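Local coordinates for protein toxin PAU_02230 (Photorhabdus asymbiotica subsp. asymbiotica ATCC 43949, PDB 6HV6) that is a bacterial toxin of the PaTox type whose modelled region combines long helices with an antiparallel beta-sheet, at residues Asp335-Asp338 and Asp339-Ser342. The protein carries 1 engineered substitution. Residues are numbered along the deposited sequence; the frame is centred on the assembly and turned at random.
With EDO (1,2-ethanediol), chain E.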
loop_
_atom_site.group_PDB
_atom_site.type_symbol
_atom_site.label_atom_id
_atom_site.label_comp_id
_atom_site.label_asym_id
_atom_site.label_seq_id
_atom_site.Cartn_x
_atom_site.Cartn_y
_atom_site.Cartn_z
ATOM N N ASP A 335 4.612 7.737 13.515
ATOM C CA ASP A 335 4.284 8.892 14.365
ATOM C C ASP A 335 2.795 8.939 14.706
ATOM O O ASP A 335 2.196 10.016 14.788
ATOM C CB ASP A 335 4.715 10.212 13.717
ATOM C CG ASP A 335 4.968 11.308 14.744
ATOM O OD1 ASP A 335 5.669 11.031 15.746
ATOM O OD2 ASP A 335 4.463 12.435 14.548
ATOM N N PHE A 336 2.179 7.774 14.882
ATOM C CA PHE A 336 0.802 7.725 15.378
ATOM C C PHE A 336 0.793 7.949 16.882
ATOM O O PHE A 336 1.483 7.223 17.606
ATOM C CB PHE A 336 0.167 6.375 15.084
ATOM C CG PHE A 336 -0.071 6.104 13.621
ATOM C CD1 PHE A 336 -0.299 7.141 12.734
ATOM C CD2 PHE A 336 -0.079 4.803 13.142
ATOM C CE1 PHE A 336 -0.529 6.883 11.389
ATOM C CE2 PHE A 336 -0.311 4.543 11.794
ATOM C CZ PHE A 336 -0.538 5.583 10.924
ATOM N N PRO A 337 0.017 8.901 17.401
ATOM C CA PRO A 337 -0.134 9.008 18.857
ATOM C C PRO A 337 -0.785 7.754 19.434
ATOM O O PRO A 337 -1.582 7.082 18.773
ATOM C CB PRO A 337 -1.010 10.252 19.047
ATOM C CG PRO A 337 -1.661 10.473 17.733
ATOM C CD PRO A 337 -0.719 9.961 16.688
ATOM N N ASP A 338 -0.410 7.438 20.678
ATOM C CA ASP A 338 -0.839 6.193 21.312
ATOM C C ASP A 338 -2.355 6.073 21.361
ATOM O O ASP A 338 -2.904 4.989 21.132
ATOM C CB ASP A 338 -0.269 6.097 22.730
ATOM C CG ASP A 338 1.238 5.941 22.745
ATOM O OD1 ASP A 338 1.848 5.925 21.649
ATOM O OD2 ASP A 338 1.811 5.831 23.854
ATOM N N ASP A 339 -3.049 7.169 21.682
ATOM C CA ASP A 339 -4.502 7.142 21.772
ATOM C C ASP A 339 -5.180 7.013 20.416
ATOM O O ASP A 339 -6.405 6.875 20.372
ATOM C CB ASP A 339 -5.018 8.404 22.465
ATOM C CG ASP A 339 -4.511 9.670 21.808
ATOM O OD1 ASP A 339 -3.285 9.896 21.797
ATOM O OD2 ASP A 339 -5.338 10.434 21.282
ATOM N N SER A 340 -4.433 7.090 19.322
ATOM C CA SER A 340 -5.030 6.955 18.007
ATOM C C SER A 340 -4.972 5.529 17.498
ATOM O O SER A 340 -5.557 5.243 16.455
ATOM C CB SER A 340 -4.353 7.890 17.002
ATOM O OG SER A 340 -3.124 7.359 16.531
ATOM N N VAL A 341 -4.299 4.635 18.218
ATOM C CA VAL A 341 -4.125 3.243 17.817
ATOM C C VAL A 341 -4.954 2.378 18.761
ATOM O O VAL A 341 -4.788 2.453 19.983
ATOM C CB VAL A 341 -2.645 2.833 17.841
ATOM C CG1 VAL A 341 -2.495 1.355 17.456
ATOM C CG2 VAL A 341 -1.826 3.729 16.911
ATOM N N SER A 342 -5.849 1.560 18.206
ATOM C CA SER A 342 -6.771 0.791 19.042
ATOM C C SER A 342 -6.870 -0.632 18.515
ATOM O O SER A 342 -6.544 -0.915 17.360
ATOM C CB SER A 342 -8.173 1.426 19.115
ATOM O OG SER A 342 -8.764 1.564 17.827
HETATM C C1 EDO E . -8.458 10.660 20.657
HETATM O O1 EDO E . -8.164 9.886 21.822
HETATM C C2 EDO E . -8.907 12.054 21.082
HETATM O O2 EDO E . -8.929 12.899 19.925
#
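A single carbonyl oxygen, that of Pro-337, is gripped twice by one residue: Ser-340 offers it both its backbone amide and its side-chain hydroxyl. The two bonds differ in approach. OG of Ser-340 donates over 2.7 Å to O of Pro-337, lying in the carbonyl plane on a lone pair, whereas the backbone N, 2.9 Å from the same O, comes from above that plane, 54° out of it. The hydroxyl gets there because chi1 of 80° sets OG between its own backbone N and carbonyl carbon, bringing it back toward O of Pro-337 and over that residue's ring. That same OG lies over one face of the proline ring, with CD of Pro-337 nearest at 3.5 Å and CG almost as near. One residue further on the backbone pattern repeats, as N of Val-341 reaches O of Asp-338 at 3.3 Å with a nearly straight N-H, again from above the carbonyl plane.

One apolar contact also crosses the turn. The CG2 branch of Val-341 meets CB of Phe-336 at 3.8 Å, while the phenylalanine ring continues away from the turn to stack with Tyr-334 and touch Met-331 and Pro-287. Val-341 itself is buried, packed also on Val-284 and Phe-327.

The two acidic side chains are exposed and diverge, OD1 of Asp-338 and OD1 of Asp-339 lying 6.5 Å apart, which probably limits their mutual repulsion; OD1 of Asp-339 passes 3.6 Å from CB of Pro-337, and its OD2 accepts a hydrogen bond from a 1,2-ethanediol, probably left from crystallisation. Two successive i to i+3 backbone bonds make this a short 3-10 segment, reinforced by a serine hydroxyl, in the connection that follows the Schellman motif ending helix 320-334 and leads into edge strand 342-346 of the six-stranded antiparallel sheet.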